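Local coordinates for protein synthesis inhibitor, putative (Thermotoga maritima, PDB 2B33), which belongs to the RutC (YjgF-like) family, binds calcium and may have deaminase activity, as assigned to its family, at residues F97-V100 and N101-Y104; R106-D110 and H111-R115. All coordinates share one frame; numbering follows the deposited sequence.

Interaction 1 of 2, residues F97-V100 and N101-Y104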
# COMPACT_ATOMS: atom_id res chain seq x y z
N PHE A 97 -5.45 -16.49 8.15
CA PHE A 97 -4.39 -16.65 7.15
C PHE A 97 -4.49 -17.91 6.30
O PHE A 97 -4.58 -17.83 5.07
CB PHE A 97 -3.01 -16.60 7.83
CG PHE A 97 -1.85 -16.62 6.87
CD1 PHE A 97 -1.47 -15.46 6.20
CD2 PHE A 97 -1.10 -17.77 6.68
CE1 PHE A 97 -0.39 -15.45 5.33
CE2 PHE A 97 -0.01 -17.78 5.81
CZ PHE A 97 0.35 -16.61 5.14
N GLN A 98 -4.49 -19.07 6.97
CA GLN A 98 -4.53 -20.38 6.29
C GLN A 98 -5.74 -20.52 5.36
O GLN A 98 -5.58 -20.86 4.18
CB GLN A 98 -4.48 -21.55 7.29
CG GLN A 98 -3.07 -21.95 7.79
CD GLN A 98 -2.33 -20.88 8.61
OE1 GLN A 98 -2.94 -20.06 9.31
NE2 GLN A 98 -0.99 -20.91 8.54
N ARG A 99 -6.93 -20.24 5.88
CA ARG A 99 -8.18 -20.34 5.12
C ARG A 99 -8.32 -19.30 4.00
O ARG A 99 -8.90 -19.59 2.96
CB ARG A 99 -9.39 -20.29 6.06
CG ARG A 99 -9.52 -21.54 6.93
CD ARG A 99 -10.58 -21.37 8.01
NE ARG A 99 -10.17 -20.39 9.02
CZ ARG A 99 -10.99 -19.80 9.90
NH1 ARG A 99 -12.29 -20.06 9.94
NH2 ARG A 99 -10.49 -18.93 10.76
N VAL A 100 -7.82 -18.08 4.22
CA VAL A 100 -7.83 -17.04 3.20
C VAL A 100 -6.91 -17.47 2.06
O VAL A 100 -7.29 -17.36 0.90
CB VAL A 100 -7.41 -15.63 3.74
CG1 VAL A 100 -7.12 -14.64 2.59
CG2 VAL A 100 -8.48 -15.06 4.67
N ASN A 101 -5.72 -17.96 2.40
CA ASN A 101 -4.76 -18.46 1.41
C ASN A 101 -5.33 -19.60 0.57
O ASN A 101 -5.02 -19.70 -0.62
CB ASN A 101 -3.46 -18.94 2.07
CG ASN A 101 -2.58 -17.80 2.57
OD1 ASN A 101 -2.98 -16.64 2.58
ND2 ASN A 101 -1.37 -18.15 2.98
N GLU A 102 -6.13 -20.45 1.20
CA GLU A 102 -6.77 -21.60 0.55
C GLU A 102 -7.65 -21.13 -0.61
O GLU A 102 -7.55 -21.64 -1.72
CB GLU A 102 -7.58 -22.37 1.60
CG GLU A 102 -8.19 -23.69 1.18
CD GLU A 102 -8.84 -24.43 2.36
OE1 GLU A 102 -9.02 -23.83 3.44
OE2 GLU A 102 -9.17 -25.62 2.20
N VAL A 103 -8.51 -20.15 -0.35
CA VAL A 103 -9.39 -19.57 -1.37
C VAL A 103 -8.58 -18.72 -2.37
O VAL A 103 -8.83 -18.76 -3.57
CB VAL A 103 -10.53 -18.71 -0.74
CG1 VAL A 103 -11.43 -18.13 -1.82
CG2 VAL A 103 -11.36 -19.55 0.26
N TYR A 104 -7.62 -17.95 -1.85
CA TYR A 104 -6.74 -17.09 -2.64
C TYR A 104 -6.00 -17.89 -3.72
O TYR A 104 -5.92 -17.45 -4.87
CB TYR A 104 -5.75 -16.39 -1.71
CG TYR A 104 -4.87 -15.33 -2.31
CD1 TYR A 104 -3.71 -15.66 -2.98
CD2 TYR A 104 -5.18 -13.98 -2.17
CE1 TYR A 104 -2.89 -14.70 -3.52
CE2 TYR A 104 -4.36 -13.01 -2.70
CZ TYR A 104 -3.21 -13.37 -3.38
OH TYR A 104 -2.37 -12.42 -3.93
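Four successive i to i+4 backbone bonds join residues 97-100 to 101-104, from Asn101 N to Phe97 O (2.9 Å, N-H...O angle 165°) through to Tyr104 N on Val100 O (2.8 Å). These are the first two turns of alpha-helix 97-108, the helix of a beta-alpha-beta unit between strands 84-91 and 114-119 in the YjgF-like fold. The third bond, Val103 N to Arg99 O, is weak at 3.4 Å.

Among the side chains, Phe97 and Asn101, one turn apart, carry the contact. With CG of Phe97 trans to its own N (chi1 -174°), the ring swings along the helix until one face lies beneath the Asn101 amide. Asn101 ND2 sits 3.1 Å above the ring plane, offset toward the rim, and approaches Phe97 CZ to 3.2 Å; the amide and ring planes are 63° apart, which rules out a parallel stack. The other amide atom, Asn101 OD1, accepts a weak hydrogen bond from Arg115 NH1, and this probably helps set the turn of the amide. An alanine in place of Phe97 would take away the aromatic face under ND2 and is likely to leave the Asn101 amide freer to turn, besides removing the edge-to-face partner of Phe117.

On the side of the helix facing helix 59-76, Val100 touches Thr63 and Val103 touches Glu60. Tyr104 instead packs on Pro28 of a second subunit. At the base of the tyrosine side chain, Tyr104 CB lies 3.2 Å from Val100 O.

Interaction 2 of 2, residues R106-D110 and H111-R115. With EDO (1,2-ethanediol), chain D.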
# COMPACT_ATOMS: atom_id res chain seq x y z
N ARG A 106 -6.90 -20.48 -5.31
CA ARG A 106 -7.80 -20.85 -6.41
C ARG A 106 -7.92 -19.75 -7.47
O ARG A 106 -8.37 -20.03 -8.58
CB ARG A 106 -9.17 -21.26 -5.86
CG ARG A 106 -9.10 -22.60 -5.11
CD ARG A 106 -10.14 -22.75 -4.01
NE ARG A 106 -9.89 -24.00 -3.27
CZ ARG A 106 -10.39 -24.31 -2.07
NH1 ARG A 106 -11.16 -23.47 -1.37
NH2 ARG A 106 -10.07 -25.49 -1.53
N TYR A 107 -7.52 -18.53 -7.13
CA TYR A 107 -7.49 -17.39 -8.06
C TYR A 107 -6.06 -17.09 -8.56
O TYR A 107 -5.87 -16.88 -9.76
CB TYR A 107 -8.12 -16.14 -7.40
CG TYR A 107 -9.63 -16.28 -7.20
CD1 TYR A 107 -10.14 -17.07 -6.18
CD2 TYR A 107 -10.53 -15.64 -8.04
CE1 TYR A 107 -11.51 -17.22 -5.99
CE2 TYR A 107 -11.91 -15.78 -7.87
CZ TYR A 107 -12.39 -16.57 -6.84
OH TYR A 107 -13.74 -16.73 -6.65
N PHE A 108 -5.08 -17.09 -7.65
CA PHE A 108 -3.66 -16.77 -7.97
C PHE A 108 -2.60 -17.88 -7.70
O PHE A 108 -1.42 -17.58 -7.52
CB PHE A 108 -3.22 -15.55 -7.17
CG PHE A 108 -4.09 -14.35 -7.34
CD1 PHE A 108 -3.94 -13.52 -8.44
CD2 PHE A 108 -5.03 -14.01 -6.36
CE1 PHE A 108 -4.73 -12.39 -8.59
CE2 PHE A 108 -5.82 -12.88 -6.50
CZ PHE A 108 -5.67 -12.07 -7.62
N GLY A 109 -3.01 -19.15 -7.68
CA GLY A 109 -2.06 -20.25 -7.46
C GLY A 109 -1.06 -20.42 -8.60
O GLY A 109 0.11 -20.73 -8.37
N ASP A 110 -1.52 -20.23 -9.83
CA ASP A 110 -0.66 -20.32 -11.01
C ASP A 110 0.15 -19.05 -11.19
O ASP A 110 1.36 -19.10 -11.39
CB ASP A 110 -1.51 -20.51 -12.27
CG ASP A 110 -2.34 -21.78 -12.26
OD1 ASP A 110 -2.06 -22.69 -11.45
OD2 ASP A 110 -3.28 -21.87 -13.09
N HIS A 111 -0.53 -17.91 -11.09
CA HIS A 111 0.06 -16.60 -11.40
C HIS A 111 1.08 -16.11 -10.37
O HIS A 111 2.17 -15.66 -10.74
CB HIS A 111 -1.06 -15.56 -11.63
CG HIS A 111 -2.15 -16.06 -12.53
ND1 HIS A 111 -1.93 -16.44 -13.83
CD2 HIS A 111 -3.47 -16.27 -12.29
CE1 HIS A 111 -3.07 -16.86 -14.36
NE2 HIS A 111 -4.02 -16.76 -13.45
N ARG A 112 0.72 -16.21 -9.09
CA ARG A 112 1.60 -15.84 -7.96
C ARG A 112 2.16 -14.41 -7.96
O ARG A 112 3.36 -14.20 -8.15
CB ARG A 112 2.75 -16.84 -7.83
CG ARG A 112 2.33 -18.28 -7.60
CD ARG A 112 3.52 -19.21 -7.81
NE ARG A 112 4.62 -18.93 -6.88
CZ ARG A 112 4.77 -19.46 -5.66
NH1 ARG A 112 3.91 -20.34 -5.16
NH2 ARG A 112 5.83 -19.10 -4.93
N PRO A 113 1.29 -13.41 -7.73
CA PRO A 113 1.76 -12.04 -7.64
C PRO A 113 2.44 -11.76 -6.31
O PRO A 113 2.33 -12.57 -5.38
CB PRO A 113 0.47 -11.21 -7.73
CG PRO A 113 -0.59 -12.09 -7.25
CD PRO A 113 -0.18 -13.49 -7.58
N ALA A 114 3.12 -10.62 -6.21
CA ALA A 114 3.75 -10.20 -4.96
C ALA A 114 2.62 -9.91 -3.99
O ALA A 114 1.51 -9.57 -4.42
CB ALA A 114 4.60 -8.97 -5.17
N ARG A 115 2.87 -10.05 -2.68
CA ARG A 115 1.82 -9.86 -1.69
C ARG A 115 2.30 -9.46 -0.29
O ARG A 115 3.41 -9.78 0.12
CB ARG A 115 1.02 -11.16 -1.58
CG ARG A 115 -0.26 -11.06 -0.77
CD ARG A 115 -0.98 -12.39 -0.68
NE ARG A 115 -0.26 -13.37 0.14
CZ ARG A 115 -0.72 -14.57 0.48
NH1 ARG A 115 -1.93 -14.98 0.08
NH2 ARG A 115 0.03 -15.39 1.22
C1 EDO D . -14.34 -21.02 -5.19
O1 EDO D . -14.99 -19.81 -5.60
C2 EDO D . -13.18 -20.69 -4.25
O2 EDO D . -13.17 -21.59 -3.13
O HOH W 1 0.65 -21.25 -5.73
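Segments 106-110 and 111-115 follow directly in sequence, and a single backbone hydrogen bond, Arg112 N to Phe108 O (3.0 Å, N-H...O angle 146°), links them across the turn that leads from helix 97-108 into strand 114-119. The donor stands above the carbonyl plane, 37° out of it, a less regular approach than within the helix. Arg112 itself has positive phi (56°), a left-handed conformation that helps redirect the chain before Pro113, and its O accepts a hydrogen bond from Ser30 OG of a second subunit.

Phe108 and Pro113 form the apolar part of the contact. Their side chains cross at about a right angle: Pro113 CD meets Phe108 CB at 3.7 Å, and Pro113 CG reaches the ring at Phe108 CD1 (3.8 Å). His111 comes back toward the helix end: Tyr107 O lies at the edge of the imidazole, near its plane, 3.5 Å from His111 CD2. The aliphatic start of Arg112 lies beside the carbonyl three residues earlier, Arg112 CG 3.4 Å from Gly109 O. Gly109 O accepts a 2.7 Å hydrogen bond from a water, which in turn receives a weak one from Arg112 NH1. Farther back on the helix, Arg106 NH1 donates to O2 of an ethanediol probably left from crystallisation, and Tyr107 OH is hydrogen-bonded to Glu68.

Strand 114-119 runs parallel to strand 84-91, Ala114 bonding to its backbone. Phe108 packs against Leu67 and Leu70 of helix 59-76 and Val84 of strand 84-91, whereas Pro113 rests on Val84 and Val87 of that strand.

In the fold
Interactions 1 and 2 lie in series on one beta-alpha-beta unit, their centres about 12 Å apart, and both use helix 97-108. Each is partly buried. Interaction 1 stays inside the helix, so regular backbone bonding dominates and an amide on an aromatic face is added. Interaction 2 carries the chain from helix to strand 114-119, outermost within this chain, with one main-chain bond, proline packing and a water. Its buried members are Phe108 and Pro113, with Asp110 at the surface; in interaction 1, Val100, Asn101, Val103 and Tyr104 are buried and Gln98 and Glu102 exposed. Arg115 joins the two through a cation-pi contact with Tyr104, whose OH also lies 3.8 Å from Pro113 CG.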